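Local atomic coordinates of glycerol dehydratase (Clostridium butyricum, PDB entry 1R9D), a protein that probably acts as a B12-independent glycyl-radical lyase, dehydrating glycerol to 3-hydroxypropionaldehyde. Residues V167-F177 with A263-I273. Numbering follows the deposited sequence.
Sequences VDYGKVLRVGF and ACQLFWFIHAI
Tyr169 OH and His271 ND1 lie 2.9 Å apart, joined by a hydrogen bond in which either atom could supply the proton. The hydroxyl approaches the imidazole edge-on, close to its plane, and the ring's second nitrogen, NE2, bonds to Gln340 OE1, so this buried imidazole has a partner at each nitrogen and its rotation is fixed. The phenol is itself clamped. Phe267 CE1 sits 3.5 Å above one face of the Tyr169 ring, nearer the rim than the centre, with the two ring planes inclined at 39°, while Val167 CG2 rests over the centre of the opposite face. Helices 169-190 and 260-277, both in the pyruvate formate lyase-like region of this glycyl radical enzyme, pack at a steep angle: over these segments the axes cross at 110° and approach to 9.9 Å. Ile270 fills the middle of the crossing. CG1 anti to the carbonyl carbon (chi1 -66°) and a CG1-CD1 bond extended beyond it carry CD1 tip to tip against Val172 CG1 at a tight 3.4 Å, leaving CG2 to touch the Tyr169 ring. Further along, Phe177 and Leu266 run alongside each other, pointing opposite ways, with Phe177 CE1 4.0 Å from Leu266 CD1; helix 197-230 adds Ile216 against the phenylalanine. Leu173 pushes CD2 against the Ala263 end of the segment 263-273, 3.4 Å from Ala263 O and 3.9 Å from Leu266 CB, and Met292 and Tyr295 of helix 288-298 also pack on this leucine.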
loop_
_atom_site.group_PDB
_atom_site.type_symbol
_atom_site.label_atom_id
_atom_site.label_comp_id
_atom_site.label_asym_id
_atom_site.label_seq_id
_atom_site.Cartn_x
_atom_site.Cartn_y
_atom_site.Cartn_z
ATOM N N VAL A 167 6.416 -24.029 -8.178
ATOM C CA VAL A 167 6.104 -23.209 -9.342
ATOM C C VAL A 167 5.870 -24.047 -10.589
ATOM O O VAL A 167 6.036 -25.267 -10.574
ATOM C CB VAL A 167 7.223 -22.181 -9.627
ATOM C CG1 VAL A 167 7.460 -21.326 -8.394
ATOM C CG2 VAL A 167 8.505 -22.894 -10.047
ATOM N N ASP A 168 5.479 -23.383 -11.671
ATOM C CA ASP A 168 5.212 -24.063 -12.928
ATOM C C ASP A 168 6.534 -24.346 -13.650
ATOM O O ASP A 168 6.810 -23.754 -14.697
ATOM C CB ASP A 168 4.323 -23.185 -13.812
ATOM C CG ASP A 168 3.604 -23.972 -14.893
ATOM O OD1 ASP A 168 4.066 -25.080 -15.249
ATOM O OD2 ASP A 168 2.575 -23.471 -15.402
ATOM N N TYR A 169 7.345 -25.241 -13.087
ATOM C CA TYR A 169 8.636 -25.584 -13.689
ATOM C C TYR A 169 8.465 -26.024 -15.139
ATOM O O TYR A 169 9.251 -25.647 -16.007
ATOM C CB TYR A 169 9.329 -26.719 -12.917
ATOM C CG TYR A 169 9.780 -26.381 -11.510
ATOM C CD1 TYR A 169 8.971 -26.667 -10.407
ATOM C CD2 TYR A 169 11.033 -25.805 -11.276
ATOM C CE1 TYR A 169 9.400 -26.390 -9.104
ATOM C CE2 TYR A 169 11.473 -25.526 -9.978
ATOM C CZ TYR A 169 10.652 -25.823 -8.898
ATOM O OH TYR A 169 11.087 -25.568 -7.618
ATOM N N GLY A 170 7.437 -26.829 -15.390
ATOM C CA GLY A 170 7.182 -27.327 -16.730
ATOM C C GLY A 170 7.004 -26.243 -17.773
ATOM O O GLY A 170 7.467 -26.381 -18.905
ATOM N N LYS A 171 6.337 -25.158 -17.397
ATOM C CA LYS A 171 6.101 -24.057 -18.322
ATOM C C LYS A 171 7.388 -23.336 -18.691
ATOM O O LYS A 171 7.637 -23.074 -19.866
ATOM C CB LYS A 171 5.121 -23.052 -17.717
ATOM C CG LYS A 171 4.810 -21.869 -18.624
ATOM C CD LYS A 171 3.826 -20.918 -17.955
ATOM C CE LYS A 171 3.467 -19.748 -18.856
ATOM N NZ LYS A 171 2.524 -18.811 -18.172
ATOM N N VAL A 172 8.198 -23.005 -17.692
ATOM C CA VAL A 172 9.449 -22.303 -17.944
ATOM C C VAL A 172 10.432 -23.173 -18.728
ATOM O O VAL A 172 11.195 -22.666 -19.549
ATOM C CB VAL A 172 10.113 -21.840 -16.631
ATOM C CG1 VAL A 172 11.379 -21.045 -16.947
ATOM C CG2 VAL A 172 9.139 -20.982 -15.831
ATOM N N LEU A 173 10.420 -24.477 -18.476
ATOM C CA LEU A 173 11.311 -25.381 -19.202
ATOM C C LEU A 173 10.957 -25.344 -20.682
ATOM O O LEU A 173 11.829 -25.457 -21.546
ATOM C CB LEU A 173 11.178 -26.820 -18.677
ATOM C CG LEU A 173 11.876 -27.136 -17.352
ATOM C CD1 LEU A 173 11.491 -28.531 -16.879
ATOM C CD2 LEU A 173 13.382 -27.041 -17.536
ATOM N N ARG A 174 9.672 -25.171 -20.972
ATOM C CA ARG A 174 9.206 -25.134 -22.351
ATOM C C ARG A 174 9.452 -23.807 -23.069
ATOM O O ARG A 174 9.961 -23.793 -24.191
ATOM C CB ARG A 174 7.709 -25.457 -22.419
ATOM C CG ARG A 174 7.171 -25.536 -23.839
ATOM C CD ARG A 174 5.679 -25.819 -23.889
ATOM N NE ARG A 174 4.868 -24.647 -23.575
ATOM C CZ ARG A 174 4.165 -24.497 -22.455
ATOM N NH1 ARG A 174 4.173 -25.447 -21.529
ATOM N NH2 ARG A 174 3.442 -23.400 -22.268
ATOM N N VAL A 175 9.104 -22.697 -22.422
ATOM C CA VAL A 175 9.237 -21.381 -23.043
ATOM C C VAL A 175 10.447 -20.549 -22.640
ATOM O O VAL A 175 10.735 -19.527 -23.266
ATOM C CB VAL A 175 7.971 -20.535 -22.793
ATOM C CG1 VAL A 175 6.739 -21.305 -23.248
ATOM C CG2 VAL A 175 7.865 -20.178 -21.318
ATOM N N GLY A 176 11.147 -20.973 -21.594
ATOM C CA GLY A 176 12.317 -20.239 -21.145
ATOM C C GLY A 176 11.986 -18.883 -20.554
ATOM O O GLY A 176 10.835 -18.440 -20.591
ATOM N N PHE A 177 12.993 -18.222 -19.998
ATOM C CA PHE A 177 12.790 -16.911 -19.406
ATOM C C PHE A 177 12.314 -15.910 -20.457
ATOM O O PHE A 177 11.638 -14.938 -20.128
ATOM C CB PHE A 177 14.076 -16.425 -18.733
ATOM C CG PHE A 177 14.486 -17.257 -17.543
ATOM C CD1 PHE A 177 15.737 -17.864 -17.497
ATOM C CD2 PHE A 177 13.614 -17.437 -16.471
ATOM C CE1 PHE A 177 16.116 -18.641 -16.401
ATOM C CE2 PHE A 177 13.984 -18.213 -15.368
ATOM C CZ PHE A 177 15.238 -18.816 -15.335
ATOM N N ALA A 263 17.365 -29.458 -19.949
ATOM C CA ALA A 263 16.227 -29.419 -19.031
ATOM C C ALA A 263 16.717 -29.462 -17.581
ATOM O O ALA A 263 16.226 -28.716 -16.732
ATOM C CB ALA A 263 15.286 -30.588 -19.310
ATOM N N CYS A 264 17.693 -30.323 -17.299
ATOM C CA CYS A 264 18.241 -30.434 -15.946
ATOM C C CYS A 264 18.910 -29.145 -15.479
ATOM O O CYS A 264 18.751 -28.727 -14.330
ATOM C CB CYS A 264 19.260 -31.583 -15.863
ATOM S SG CYS A 264 18.543 -33.242 -15.913
ATOM N N GLN A 265 19.674 -28.513 -16.367
ATOM C CA GLN A 265 20.361 -27.281 -16.002
ATOM C C GLN A 265 19.397 -26.111 -15.830
ATOM O O GLN A 265 19.545 -25.319 -14.906
ATOM C CB GLN A 265 21.421 -26.921 -17.047
ATOM C CG GLN A 265 22.183 -25.645 -16.706
ATOM C CD GLN A 265 22.991 -25.767 -15.427
ATOM O OE1 GLN A 265 24.050 -26.401 -15.402
ATOM N NE2 GLN A 265 22.496 -25.162 -14.355
ATOM N N LEU A 266 18.413 -26.002 -16.717
ATOM C CA LEU A 266 17.445 -24.913 -16.626
ATOM C C LEU A 266 16.583 -25.095 -15.374
ATOM O O LEU A 266 16.231 -24.123 -14.697
ATOM C CB LEU A 266 16.571 -24.868 -17.887
ATOM C CG LEU A 266 15.504 -23.765 -17.954
ATOM C CD1 LEU A 266 16.106 -22.417 -17.589
ATOM C CD2 LEU A 266 14.912 -23.729 -19.352
ATOM N N PHE A 267 16.253 -26.346 -15.064
ATOM C CA PHE A 267 15.467 -26.636 -13.869
ATOM C C PHE A 267 16.192 -26.061 -12.657
ATOM O O PHE A 267 15.602 -25.344 -11.853
ATOM C CB PHE A 267 15.305 -28.145 -13.669
ATOM C CG PHE A 267 14.886 -28.521 -12.278
ATOM C CD1 PHE A 267 13.561 -28.386 -11.873
ATOM C CD2 PHE A 267 15.831 -28.953 -11.349
ATOM C CE1 PHE A 267 13.186 -28.672 -10.562
ATOM C CE2 PHE A 267 15.468 -29.239 -10.040
ATOM C CZ PHE A 267 14.137 -29.096 -9.646
ATOM N N TRP A 268 17.477 -26.381 -12.523
ATOM C CA TRP A 268 18.235 -25.894 -11.382
ATOM C C TRP A 268 18.328 -24.373 -11.314
ATOM O O TRP A 268 18.266 -23.807 -10.228
ATOM C CB TRP A 268 19.644 -26.506 -11.343
ATOM C CG TRP A 268 20.403 -26.042 -10.142
ATOM C CD1 TRP A 268 21.480 -25.198 -10.123
ATOM C CD2 TRP A 268 20.065 -26.291 -8.772
ATOM N NE1 TRP A 268 21.827 -24.902 -8.828
ATOM C CE2 TRP A 268 20.974 -25.559 -7.978
ATOM C CE3 TRP A 268 19.077 -27.059 -8.138
ATOM C CZ2 TRP A 268 20.926 -25.569 -6.577
ATOM C CZ3 TRP A 268 19.029 -27.070 -6.743
ATOM C CH2 TRP A 268 19.948 -26.328 -5.981
ATOM N N PHE A 269 18.478 -23.703 -12.455
ATOM C CA PHE A 269 18.555 -22.244 -12.426
ATOM C C PHE A 269 17.231 -21.657 -11.936
ATOM O O PHE A 269 17.218 -20.698 -11.172
ATOM C CB PHE A 269 18.900 -21.672 -13.808
ATOM C CG PHE A 269 20.376 -21.668 -14.111
ATOM C CD1 PHE A 269 21.282 -21.107 -13.212
ATOM C CD2 PHE A 269 20.857 -22.216 -15.294
ATOM C CE1 PHE A 269 22.653 -21.091 -13.489
ATOM C CE2 PHE A 269 22.224 -22.206 -15.581
ATOM C CZ PHE A 269 23.123 -21.643 -14.676
ATOM N N ILE A 270 16.118 -22.227 -12.382
ATOM C CA ILE A 270 14.815 -21.742 -11.930
ATOM C C ILE A 270 14.752 -21.894 -10.408
ATOM O O ILE A 270 14.463 -20.941 -9.680
ATOM C CB ILE A 270 13.658 -22.565 -12.541
ATOM C CG1 ILE A 270 13.593 -22.349 -14.051
ATOM C CG2 ILE A 270 12.340 -22.169 -11.891
ATOM C CD1 ILE A 270 12.680 -23.323 -14.760
ATOM N N HIS A 271 15.036 -23.105 -9.939
ATOM C CA HIS A 271 15.004 -23.412 -8.511
ATOM C C HIS A 271 15.967 -22.537 -7.716
ATOM O O HIS A 271 15.609 -21.970 -6.683
ATOM C CB HIS A 271 15.346 -24.888 -8.289
ATOM C CG HIS A 271 15.030 -25.382 -6.911
ATOM N ND1 HIS A 271 13.761 -25.764 -6.529
ATOM C CD2 HIS A 271 15.815 -25.537 -5.817
ATOM C CE1 HIS A 271 13.778 -26.134 -5.260
ATOM N NE2 HIS A 271 15.013 -26.006 -4.805
ATOM N N ALA A 272 17.196 -22.413 -8.203
ATOM C CA ALA A 272 18.200 -21.615 -7.512
ATOM C C ALA A 272 17.826 -20.141 -7.363
ATOM O O ALA A 272 17.923 -19.583 -6.274
ATOM C CB ALA A 272 19.553 -21.741 -8.229
ATOM N N ILE A 273 17.394 -19.512 -8.450
ATOM C CA ILE A 273 17.046 -18.099 -8.402
ATOM C C ILE A 273 15.875 -17.814 -7.459
ATOM O O ILE A 273 15.817 -16.753 -6.844
ATOM C CB ILE A 273 16.767 -17.556 -9.823
ATOM C CG1 ILE A 273 18.023 -17.748 -10.688
ATOM C CG2 ILE A 273 16.404 -16.078 -9.759
ATOM C CD1 ILE A 273 17.829 -17.457 -12.155
#